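Local structure of hydroxylase (Rhodococcus sp., 2OR0) at residues W107-A112 / H184-R189; E119-G122 / W128-S131; A357-G362 / T368-F373; G264-A269 / R375-G380. The protein is a putative flavin-dependent hydroxylase of the acyl-CoA dehydrogenase family that probably uses reduced flavin to insert one atom of molecular oxygen into its substrate. One frame throughout, in Å; residues are numbered along the deposited sequence.

Interaction 1: W107-A112 / H184-R189; sequences WELAFA and HVILPR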
loop_
_atom_site.group_PDB
_atom_site.type_symbol
_atom_site.label_atom_id
_atom_site.label_comp_id
_atom_site.label_asym_id
_atom_site.label_seq_id
_atom_site.Cartn_x
_atom_site.Cartn_y
_atom_site.Cartn_z
ATOM N N TRP A 107 -8.307 6.878 -4.953
ATOM C CA TRP A 107 -9.449 5.994 -5.007
ATOM C C TRP A 107 -10.509 6.419 -3.975
ATOM O O TRP A 107 -11.703 6.518 -4.295
ATOM C CB TRP A 107 -9.018 4.523 -4.852
ATOM C CG TRP A 107 -10.173 3.593 -4.909
ATOM C CD1 TRP A 107 -10.749 3.044 -6.038
ATOM C CD2 TRP A 107 -10.910 3.085 -3.792
ATOM N NE1 TRP A 107 -11.805 2.246 -5.670
ATOM C CE2 TRP A 107 -11.933 2.261 -4.306
ATOM C CE3 TRP A 107 -10.810 3.259 -2.396
ATOM C CZ2 TRP A 107 -12.850 1.604 -3.478
ATOM C CZ3 TRP A 107 -11.711 2.609 -1.581
ATOM C CH2 TRP A 107 -12.716 1.783 -2.117
ATOM N N GLU A 108 -10.081 6.670 -2.736
ATOM C CA GLU A 108 -11.024 7.078 -1.706
ATOM C C GLU A 108 -11.543 8.519 -1.951
ATOM O O GLU A 108 -12.717 8.783 -1.769
ATOM C CB GLU A 108 -10.441 6.962 -0.299
ATOM C CG GLU A 108 -11.473 7.322 0.777
ATOM C CD GLU A 108 -10.992 7.081 2.192
ATOM O OE1 GLU A 108 -9.915 6.474 2.373
ATOM O OE2 GLU A 108 -11.689 7.496 3.134
ATOM N N LEU A 109 -10.667 9.426 -2.375
ATOM C CA LEU A 109 -11.072 10.799 -2.613
ATOM C C LEU A 109 -12.146 10.853 -3.699
ATOM O O LEU A 109 -12.923 11.800 -3.756
ATOM C CB LEU A 109 -9.893 11.639 -3.055
ATOM C CG LEU A 109 -10.058 13.142 -2.788
ATOM C CD1 LEU A 109 -9.990 13.459 -1.265
ATOM C CD2 LEU A 109 -9.030 13.936 -3.585
ATOM N N ALA A 110 -12.172 9.839 -4.565
ATOM C CA ALA A 110 -13.132 9.790 -5.660
ATOM C C ALA A 110 -14.526 9.892 -5.116
ATOM O O ALA A 110 -15.380 10.471 -5.766
ATOM C CB ALA A 110 -12.976 8.524 -6.494
ATOM N N PHE A 111 -14.750 9.346 -3.923
ATOM C CA PHE A 111 -16.054 9.464 -3.277
ATOM C C PHE A 111 -16.076 10.404 -2.062
ATOM O O PHE A 111 -16.993 10.344 -1.237
ATOM C CB PHE A 111 -16.721 8.096 -2.982
ATOM C CG PHE A 111 -15.886 7.133 -2.150
ATOM C CD1 PHE A 111 -16.001 7.106 -0.748
ATOM C CD2 PHE A 111 -15.036 6.217 -2.769
ATOM C CE1 PHE A 111 -15.291 6.209 0.013
ATOM C CE2 PHE A 111 -14.285 5.302 -2.005
ATOM C CZ PHE A 111 -14.414 5.300 -0.611
ATOM N N ALA A 112 -15.062 11.262 -1.969
ATOM C CA ALA A 112 -15.114 12.412 -1.050
ATOM C C ALA A 112 -15.886 13.564 -1.736
ATOM O O ALA A 112 -16.092 13.548 -2.965
ATOM C CB ALA A 112 -13.703 12.870 -0.650
ATOM N N HIS A 184 -12.083 9.984 8.517
ATOM C CA HIS A 184 -10.959 10.311 7.662
ATOM C C HIS A 184 -11.013 11.810 7.333
ATOM O O HIS A 184 -12.065 12.333 6.925
ATOM C CB HIS A 184 -10.993 9.489 6.360
ATOM C CG HIS A 184 -10.852 8.005 6.559
ATOM N ND1 HIS A 184 -11.070 7.091 5.544
ATOM C CD2 HIS A 184 -10.527 7.274 7.654
ATOM C CE1 HIS A 184 -10.876 5.866 6.002
ATOM N NE2 HIS A 184 -10.553 5.947 7.279
ATOM N N VAL A 185 -9.897 12.516 7.507
ATOM C CA VAL A 185 -9.881 13.981 7.353
ATOM C C VAL A 185 -8.786 14.389 6.372
ATOM O O VAL A 185 -7.727 13.747 6.310
ATOM C CB VAL A 185 -9.683 14.709 8.741
ATOM C CG1 VAL A 185 -10.820 14.380 9.694
ATOM C CG2 VAL A 185 -8.327 14.352 9.387
ATOM N N ILE A 186 -9.038 15.432 5.588
ATOM C CA ILE A 186 -8.045 15.911 4.622
ATOM C C ILE A 186 -7.488 17.270 5.068
ATOM O O ILE A 186 -8.264 18.177 5.407
ATOM C CB ILE A 186 -8.641 16.000 3.184
ATOM C CG1 ILE A 186 -9.016 14.609 2.664
ATOM C CG2 ILE A 186 -7.673 16.649 2.211
ATOM C CD1 ILE A 186 -10.520 14.428 2.511
ATOM N N LEU A 187 -6.154 17.399 5.087
ATOM C CA LEU A 187 -5.468 18.635 5.513
ATOM C C LEU A 187 -4.426 19.018 4.498
ATOM O O LEU A 187 -3.730 18.148 3.989
ATOM C CB LEU A 187 -4.750 18.460 6.859
ATOM C CG LEU A 187 -5.548 18.452 8.158
ATOM C CD1 LEU A 187 -6.317 17.169 8.309
ATOM C CD2 LEU A 187 -4.608 18.632 9.334
ATOM N N PRO A 188 -4.312 20.323 4.187
ATOM C CA PRO A 188 -3.208 20.784 3.361
ATOM C C PRO A 188 -1.916 20.774 4.187
ATOM O O PRO A 188 -1.994 20.838 5.418
ATOM C CB PRO A 188 -3.609 22.219 3.015
ATOM C CG PRO A 188 -4.532 22.639 4.121
ATOM C CD PRO A 188 -5.234 21.413 4.565
ATOM N N ARG A 189 -0.761 20.694 3.514
ATOM C CA ARG A 189 0.543 20.556 4.185
ATOM C C ARG A 189 0.842 21.754 5.077
ATOM O O ARG A 189 1.568 21.660 6.069
ATOM C CB ARG A 189 1.672 20.377 3.164
ATOM C CG ARG A 189 3.037 20.216 3.795
ATOM C CD ARG A 189 3.856 19.177 3.091
ATOM N NE ARG A 189 5.277 19.485 3.207
ATOM C CZ ARG A 189 6.230 18.923 2.472
ATOM N NH1 ARG A 189 5.927 17.998 1.560
ATOM N NH2 ARG A 189 7.495 19.280 2.652
#
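Glu108 and His184 supply the polar half of this contact, between helix 105-109 and strand 182-188. The ring nitrogen His184 ND1 donates to Glu108 OE2 over a short 2.5 Å, and the N-H...O angle of 173° makes the bond almost straight. OE2 lies in the imidazole plane and accepts the N-H through its syn lone pair, while the carboxylate is turned 58° from the ring. The glutamate reaches this point because CG stands anti to the backbone N and the chain beyond it is extended. Its other oxygen, OE1, takes a weak hydrogen bond from Tyr133, whose ring also meets that of His184.

The apolar half is a single methyl-to-methyl touch, Leu109 CD1 against Ile186 CD1 at 3.9 Å. Val116 and Ile120 of helix 114-121 close over Ile186, and Ile120 and Trp121 pack on Leu109.

With an alanine in place of Glu108, His184 ND1 would probably be left without its acceptor in a buried setting and the ring freer to turn. As it stands, the histidine-carboxylate bond helps to hold the imidazole's rotation and ties the helix to the sheet through one directional link beside an oily patch.

Interaction 2: E119-G122 / W128-S131; sequences EIWG and WMAS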
loop_
_atom_site.group_PDB
_atom_site.type_symbol
_atom_site.label_atom_id
_atom_site.label_comp_id
_atom_site.label_asym_id
_atom_site.label_seq_id
_atom_site.Cartn_x
_atom_site.Cartn_y
_atom_site.Cartn_z
ATOM N N GLU A 119 -10.210 21.067 -4.808
ATOM C CA GLU A 119 -9.098 21.697 -4.074
ATOM C C GLU A 119 -7.757 20.981 -4.296
ATOM O O GLU A 119 -6.713 21.621 -4.515
ATOM C CB GLU A 119 -9.415 21.764 -2.579
ATOM C CG GLU A 119 -10.435 22.831 -2.220
ATOM C CD GLU A 119 -10.869 22.764 -0.769
ATOM O OE1 GLU A 119 -10.671 21.718 -0.113
ATOM O OE2 GLU A 119 -11.420 23.768 -0.282
ATOM N N ILE A 120 -7.791 19.648 -4.266
ATOM C CA ILE A 120 -6.573 18.836 -4.383
ATOM C C ILE A 120 -6.068 18.713 -5.817
ATOM O O ILE A 120 -4.871 18.907 -6.088
ATOM C CB ILE A 120 -6.783 17.440 -3.700
ATOM C CG1 ILE A 120 -7.038 17.664 -2.191
ATOM C CG2 ILE A 120 -5.598 16.482 -3.993
ATOM C CD1 ILE A 120 -7.363 16.436 -1.387
ATOM N N TRP A 121 -6.975 18.410 -6.741
ATOM C CA TRP A 121 -6.584 18.137 -8.133
ATOM C C TRP A 121 -6.912 19.251 -9.134
ATOM O O TRP A 121 -6.414 19.232 -10.264
ATOM C CB TRP A 121 -7.236 16.839 -8.616
ATOM C CG TRP A 121 -6.754 15.592 -7.942
ATOM C CD1 TRP A 121 -5.452 15.271 -7.609
ATOM C CD2 TRP A 121 -7.558 14.487 -7.530
ATOM N NE1 TRP A 121 -5.414 14.031 -7.018
ATOM C CE2 TRP A 121 -6.690 13.527 -6.959
ATOM C CE3 TRP A 121 -8.928 14.208 -7.592
ATOM C CZ2 TRP A 121 -7.152 12.317 -6.457
ATOM C CZ3 TRP A 121 -9.388 13.012 -7.092
ATOM C CH2 TRP A 121 -8.496 12.072 -6.530
ATOM N N GLY A 122 -7.758 20.198 -8.717
ATOM C CA GLY A 122 -8.209 21.315 -9.573
ATOM C C GLY A 122 -7.135 21.987 -10.408
ATOM O O GLY A 122 -7.270 22.091 -11.622
ATOM N N TRP A 128 -0.223 14.925 -4.751
ATOM C CA TRP A 128 -0.306 13.695 -3.946
ATOM C C TRP A 128 -0.802 13.927 -2.527
ATOM O O TRP A 128 -0.534 14.979 -1.920
ATOM C CB TRP A 128 1.059 13.004 -3.845
ATOM C CG TRP A 128 1.635 12.521 -5.126
ATOM C CD1 TRP A 128 1.031 12.500 -6.363
ATOM C CD2 TRP A 128 2.939 11.936 -5.305
ATOM N NE1 TRP A 128 1.894 11.975 -7.302
ATOM C CE2 TRP A 128 3.066 11.613 -6.681
ATOM C CE3 TRP A 128 4.009 11.659 -4.438
ATOM C CZ2 TRP A 128 4.233 11.017 -7.214
ATOM C CZ3 TRP A 128 5.177 11.079 -4.967
ATOM C CH2 TRP A 128 5.266 10.756 -6.346
HETATM N N MSE A 129 -1.504 12.915 -2.004
HETATM C CA MSE A 129 -1.890 12.860 -0.608
HETATM C C MSE A 129 -1.059 11.803 0.132
HETATM O O MSE A 129 -0.826 10.702 -0.392
HETATM C CB MSE A 129 -3.372 12.527 -0.452
HETATM C CG MSE A 129 -4.326 13.550 -1.042
HETATM SE SE MSE A 129 -6.042 12.705 -1.283
HETATM C CE MSE A 129 -5.619 12.153 -3.128
ATOM N N ALA A 130 -0.656 12.157 1.357
ATOM C CA ALA A 130 0.005 11.256 2.313
ATOM C C ALA A 130 -1.005 10.669 3.278
ATOM O O ALA A 130 -2.106 11.208 3.456
ATOM C CB ALA A 130 1.115 12.002 3.103
ATOM N N SER A 131 -0.636 9.545 3.874
ATOM C CA SER A 131 -1.367 8.831 4.908
ATOM C C SER A 131 -0.757 9.191 6.279
ATOM O O SER A 131 0.089 10.087 6.385
ATOM C CB SER A 131 -1.219 7.309 4.645
ATOM O OG SER A 131 0.162 6.894 4.725
#
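Met129, modelled as selenomethionine, reaches from strand 129-130 to helix 114-121 and touches two neighbouring side chains there with two different atoms. The selenium meets the helix first: SE lies 4.0 Å from Ile120 CD1, the methyl at the end of the isoleucine's longer branch, and the two side chains cross at about a right angle. Past the selenium the chain bends, chi3 being -92°, and this turn carries the terminal methyl away from Ile120 CD1 and over to the indole. Met129 CE comes within 3.7 Å of Trp121 CZ2, on the six-membered part of the ring system, approaching at a slant. Here too the side chains run roughly perpendicular.

On the helix, Ile120 and Trp121 are fitted to each other as well. Ile120 CG2 sits 3.8 Å above the plane of the Trp121 ring system, displaced toward its rim, and so one branch of the isoleucine rests on the indole while the other meets the selenium. Trp163 and Phe165 of strand 163-170, the parallel partner of strand 129-130, bear on Met129, and Pro106 of helix 105-109 packs on Trp121. The backbone near Met129 has its own anchor, since its carbonyl O accepts a hydrogen bond from His105 ND1.

What joins these two segments is apolar packing: the thioether position (selenium in this model) and its methyl set against aliphatic and aromatic carbon in a buried layer. Such a contact depends on close fit, with little directional preference of its own.

Interaction 3: A357-G362 / T368-F373; sequences ARAGGG and TPMQRF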
loop_
_atom_site.group_PDB
_atom_site.type_symbol
_atom_site.label_atom_id
_atom_site.label_comp_id
_atom_site.label_asym_id
_atom_site.label_seq_id
_atom_site.Cartn_x
_atom_site.Cartn_y
_atom_site.Cartn_z
ATOM N N ALA A 357 18.368 -17.010 3.268
ATOM C CA ALA A 357 19.179 -17.901 4.085
ATOM C C ALA A 357 20.141 -18.783 3.249
ATOM O O ALA A 357 21.054 -19.386 3.810
ATOM C CB ALA A 357 18.300 -18.782 4.927
ATOM N N ARG A 358 19.923 -18.894 1.939
ATOM C CA ARG A 358 20.783 -19.748 1.115
ATOM C C ARG A 358 21.632 -18.896 0.183
ATOM O O ARG A 358 22.264 -19.420 -0.716
ATOM C CB ARG A 358 19.944 -20.739 0.306
ATOM C CG ARG A 358 19.207 -21.751 1.178
ATOM C CD ARG A 358 18.361 -22.733 0.341
ATOM N NE ARG A 358 17.984 -23.905 1.117
ATOM C CZ ARG A 358 16.964 -23.955 1.974
ATOM N NH1 ARG A 358 16.182 -22.890 2.183
ATOM N NH2 ARG A 358 16.734 -25.077 2.634
ATOM N N ALA A 359 21.618 -17.582 0.390
ATOM C CA ALA A 359 22.346 -16.680 -0.477
ATOM C C ALA A 359 23.794 -16.493 -0.019
ATOM O O ALA A 359 24.590 -15.981 -0.757
ATOM C CB ALA A 359 21.620 -15.321 -0.592
ATOM N N GLY A 360 24.120 -16.892 1.201
ATOM C CA GLY A 360 25.507 -16.826 1.684
ATOM C C GLY A 360 25.931 -15.475 2.244
ATOM O O GLY A 360 25.133 -14.527 2.279
ATOM N N GLY A 361 27.200 -15.394 2.654
ATOM C CA GLY A 361 27.732 -14.234 3.398
ATOM C C GLY A 361 27.897 -12.993 2.534
ATOM O O GLY A 361 27.735 -11.881 3.023
ATOM N N GLY A 362 28.220 -13.176 1.251
ATOM C CA GLY A 362 28.284 -12.038 0.326
ATOM C C GLY A 362 26.966 -11.259 0.212
ATOM O O GLY A 362 26.967 -10.058 0.034
ATOM N N THR A 368 25.179 -4.974 -2.193
ATOM C CA THR A 368 24.423 -5.926 -3.027
ATOM C C THR A 368 22.924 -5.669 -2.816
ATOM O O THR A 368 22.508 -5.504 -1.680
ATOM C CB THR A 368 24.793 -7.422 -2.723
ATOM O OG1 THR A 368 24.372 -7.776 -1.400
ATOM C CG2 THR A 368 26.308 -7.678 -2.897
ATOM N N PRO A 369 22.126 -5.585 -3.906
ATOM C CA PRO A 369 20.713 -5.190 -3.776
ATOM C C PRO A 369 19.750 -6.162 -3.089
ATOM O O PRO A 369 18.741 -5.709 -2.562
ATOM C CB PRO A 369 20.268 -4.944 -5.226
ATOM C CG PRO A 369 21.217 -5.799 -6.062
ATOM C CD PRO A 369 22.532 -5.775 -5.321
HETATM N N MSE A 370 20.019 -7.476 -3.110
HETATM C CA MSE A 370 19.026 -8.433 -2.593
HETATM C C MSE A 370 18.626 -8.127 -1.141
HETATM O O MSE A 370 17.439 -8.135 -0.819
HETATM C CB MSE A 370 19.493 -9.893 -2.696
HETATM C CG MSE A 370 18.436 -10.877 -2.189
HETATM SE SE MSE A 370 19.060 -12.700 -2.099
HETATM C CE MSE A 370 17.375 -13.523 -1.580
ATOM N N GLN A 371 19.618 -7.852 -0.292
ATOM C CA GLN A 371 19.385 -7.577 1.133
ATOM C C GLN A 371 18.423 -6.418 1.366
ATOM O O GLN A 371 17.731 -6.405 2.388
ATOM C CB GLN A 371 20.709 -7.377 1.926
ATOM C CG GLN A 371 21.725 -6.356 1.382
ATOM C CD GLN A 371 21.264 -4.940 1.542
ATOM O OE1 GLN A 371 20.619 -4.601 2.546
ATOM N NE2 GLN A 371 21.591 -4.084 0.560
ATOM N N ARG A 372 18.381 -5.462 0.430
ATOM C CA ARG A 372 17.534 -4.267 0.571
ATOM C C ARG A 372 16.085 -4.671 0.325
ATOM O O ARG A 372 15.193 -4.237 1.027
ATOM C CB ARG A 372 17.978 -3.132 -0.402
ATOM C CG ARG A 372 17.171 -1.765 -0.313
ATOM C CD ARG A 372 17.441 -0.824 -1.555
ATOM N NE ARG A 372 18.863 -0.858 -1.727
ATOM C CZ ARG A 372 19.557 -1.158 -2.809
ATOM N NH1 ARG A 372 18.997 -1.345 -3.992
ATOM N NH2 ARG A 372 20.874 -1.212 -2.665
ATOM N N PHE A 373 15.863 -5.530 -0.673
ATOM C CA PHE A 373 14.528 -6.080 -0.936
ATOM C C PHE A 373 14.107 -6.946 0.217
ATOM O O PHE A 373 12.977 -6.873 0.652
ATOM C CB PHE A 373 14.466 -6.850 -2.266
ATOM C CG PHE A 373 14.554 -5.953 -3.487
ATOM C CD1 PHE A 373 13.411 -5.374 -4.031
ATOM C CD2 PHE A 373 15.786 -5.685 -4.078
ATOM C CE1 PHE A 373 13.505 -4.558 -5.145
ATOM C CE2 PHE A 373 15.902 -4.847 -5.202
ATOM C CZ PHE A 373 14.751 -4.293 -5.739
#
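Met370, a selenomethionine in the model, stretches to its full length toward Ala359: CG is anti to the backbone N (chi1 -179°), and the later torsions keep the chain straight. That brings SE to 4.0 Å from Ala359 CB, a lone methyl on the loop. Thr368 is turned differently, with OG1 lodged between its backbone N and carbonyl carbon (chi1 67°), and both branches face Gly362 O, OG1 at 3.7 Å and CG2 at 3.8 Å. These are packing distances; the hydroxyl's hydrogen bond is with His365 O, and Gly362 O has a weak one from His365 ND1.

The two segments flank the loop joining helices 331-356 and 370-381 in the helical C-terminal domain of the acyl-CoA dehydrogenase family. Gly360 adopts backbone angles at which a CB would be jammed against the carbonyl O of Ala359. An acetate ion, probably from the crystallisation liquor, lies near Gly362.

In helix 370-381, Gln371 folds back so that NE2 donates to Thr368 O at 2.8 Å with an N-H...O angle of 156°. The acceptor lies close to the amide plane, while the donor is tilted from the carbonyl plane. Gln371 OE1 pairs with Arg375 NH2, so both ends of the amide are held. His273 of helix 250-277 touches both Ala359 and Met370, and Ile355 and Phe356 also pack on the Met370 side chain.

Interaction 4: G264-A269 / R375-G380; sequences GITEGA and RDAHAG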
loop_
_atom_site.group_PDB
_atom_site.type_symbol
_atom_site.label_atom_id
_atom_site.label_comp_id
_atom_site.label_asym_id
_atom_site.label_seq_id
_atom_site.Cartn_x
_atom_site.Cartn_y
_atom_site.Cartn_z
ATOM N N GLY A 264 5.636 -7.743 -4.796
ATOM C CA GLY A 264 6.612 -7.324 -5.791
ATOM C C GLY A 264 8.004 -7.130 -5.222
ATOM O O GLY A 264 9.017 -7.390 -5.903
ATOM N N ILE A 265 8.081 -6.684 -3.966
ATOM C CA ILE A 265 9.379 -6.618 -3.301
ATOM C C ILE A 265 10.025 -8.016 -3.226
ATOM O O ILE A 265 11.194 -8.165 -3.476
ATOM C CB ILE A 265 9.291 -5.957 -1.874
ATOM C CG1 ILE A 265 9.048 -4.460 -2.019
ATOM C CG2 ILE A 265 10.573 -6.215 -1.076
ATOM C CD1 ILE A 265 8.374 -3.783 -0.762
ATOM N N THR A 266 9.255 -9.029 -2.870
ATOM C CA THR A 266 9.826 -10.368 -2.750
ATOM C C THR A 266 10.191 -10.923 -4.114
ATOM O O THR A 266 11.142 -11.668 -4.224
ATOM C CB THR A 266 8.910 -11.345 -1.978
ATOM O OG1 THR A 266 7.700 -11.597 -2.712
ATOM C CG2 THR A 266 8.576 -10.776 -0.583
ATOM N N GLU A 267 9.467 -10.498 -5.149
ATOM C CA GLU A 267 9.794 -10.842 -6.528
ATOM C C GLU A 267 11.112 -10.181 -6.980
ATOM O O GLU A 267 11.935 -10.819 -7.635
ATOM C CB GLU A 267 8.624 -10.470 -7.456
ATOM C CG GLU A 267 7.473 -11.448 -7.395
ATOM C CD GLU A 267 6.214 -11.008 -8.158
ATOM O OE1 GLU A 267 6.112 -9.836 -8.585
ATOM O OE2 GLU A 267 5.302 -11.854 -8.293
ATOM N N GLY A 268 11.319 -8.918 -6.607
ATOM C CA GLY A 268 12.624 -8.271 -6.705
ATOM C C GLY A 268 13.763 -9.028 -6.011
ATOM O O GLY A 268 14.828 -9.175 -6.592
ATOM N N ALA A 269 13.544 -9.488 -4.770
ATOM C CA ALA A 269 14.541 -10.254 -4.015
ATOM C C ALA A 269 14.902 -11.551 -4.752
ATOM O O ALA A 269 16.098 -11.896 -4.900
ATOM C CB ALA A 269 14.007 -10.595 -2.618
ATOM N N ARG A 375 15.004 -6.762 3.493
ATOM C CA ARG A 375 14.638 -5.903 4.644
ATOM C C ARG A 375 13.337 -5.140 4.346
ATOM O O ARG A 375 12.487 -5.007 5.221
ATOM C CB ARG A 375 15.761 -4.903 4.974
ATOM C CG ARG A 375 17.071 -5.557 5.528
ATOM C CD ARG A 375 18.148 -4.485 5.856
ATOM N NE ARG A 375 18.751 -3.906 4.650
ATOM C CZ ARG A 375 18.480 -2.692 4.177
ATOM N NH1 ARG A 375 17.580 -1.924 4.781
ATOM N NH2 ARG A 375 19.099 -2.246 3.085
ATOM N N ASP A 376 13.194 -4.633 3.118
ATOM C CA ASP A 376 11.943 -3.945 2.724
ATOM C C ASP A 376 10.706 -4.841 2.935
ATOM O O ASP A 376 9.643 -4.386 3.392
ATOM C CB ASP A 376 11.994 -3.505 1.256
ATOM C CG ASP A 376 13.015 -2.400 0.980
ATOM O OD1 ASP A 376 13.528 -1.728 1.923
ATOM O OD2 ASP A 376 13.320 -2.187 -0.227
ATOM N N ALA A 377 10.824 -6.116 2.591
ATOM C CA ALA A 377 9.680 -7.020 2.703
ATOM C C ALA A 377 9.274 -7.152 4.157
ATOM O O ALA A 377 8.107 -7.137 4.472
ATOM C CB ALA A 377 9.993 -8.420 2.107
ATOM N N HIS A 378 10.253 -7.335 5.032
ATOM C CA HIS A 378 10.014 -7.365 6.495
ATOM C C HIS A 378 9.457 -6.066 7.072
ATOM O O HIS A 378 8.558 -6.101 7.908
ATOM C CB HIS A 378 11.283 -7.789 7.228
ATOM C CG HIS A 378 11.535 -9.244 7.095
ATOM N ND1 HIS A 378 10.844 -10.182 7.828
ATOM C CD2 HIS A 378 12.313 -9.936 6.235
ATOM C CE1 HIS A 378 11.226 -11.392 7.460
ATOM N NE2 HIS A 378 12.103 -11.268 6.481
ATOM N N ALA A 379 9.989 -4.933 6.654
ATOM C CA ALA A 379 9.347 -3.655 7.031
ATOM C C ALA A 379 7.886 -3.617 6.596
ATOM O O ALA A 379 7.017 -3.270 7.397
ATOM C CB ALA A 379 10.065 -2.508 6.434
ATOM N N GLY A 380 7.615 -3.949 5.324
ATOM C CA GLY A 380 6.219 -4.001 4.837
ATOM C C GLY A 380 5.296 -4.940 5.614
ATOM O O GLY A 380 4.117 -4.637 5.840
#
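Ile265 lays its CG2 methyl into the angle between Asp376 and Ala377: it is 3.8 Å from Asp376 CB, 3.7 Å from Ala377 N and 3.9 Å from Ala377 CB. This branch stands anti to the isoleucine's own backbone N, which leaves it directed at the facing backbone, while CD1 on the longer branch reaches Asp376 CB at 4.2 Å. The Ile265 and Asp376 side chains cross at about a right angle. Only the methylene of the aspartate is used in this way; its carboxylate points on, and OD1 accepts a hydrogen bond from Leu204 N.

Thr266 brings a second methyl to Ala377, with CG2 3.8 Å from Ala377 CB. Its chi1 of 66° divides the side chain's work, since OG1 is hydrogen-bonded to Ile263 O one turn back in its own helix and the methyl is left for the neighbour. Ala377 is thus gripped by two methyls, and its small side chain lets the CA atoms of Ile265 and Ala377 come close.

The short helix segments run nearly antiparallel, at 161°, with axes 9.1 Å apart at their closest. Both belong to the helical C-terminal domain of the acyl-CoA dehydrogenase family. Helix 331-356 packs on the pair through Ala348 and Ala352 against Thr266 and Val349 against Ala377, and helix 292-324 reaches Thr266 with Ile305.

Interactions 1 and 2 form one cluster, with centres 7 Å apart. They use consecutive helices, 105-109 and 114-121, which pack on one mixed sheet, and they touch each other. Interactions 3 and 4 form a second, 12 Å apart between centres; they share helix 370-381, and helix 250-277 of interaction 4 also lies against interaction 3. Along the chain, interaction 2 falls between the segments of interaction 1, interaction 3 between those of interaction 4, and the first pair closes before the second opens. The clusters sit on opposite sides of the chain's centre, interactions 1 and 3 about 39 Å apart between centres. One pair binds helices to the sheet; the other joins helices and a loop within the C-terminal domain.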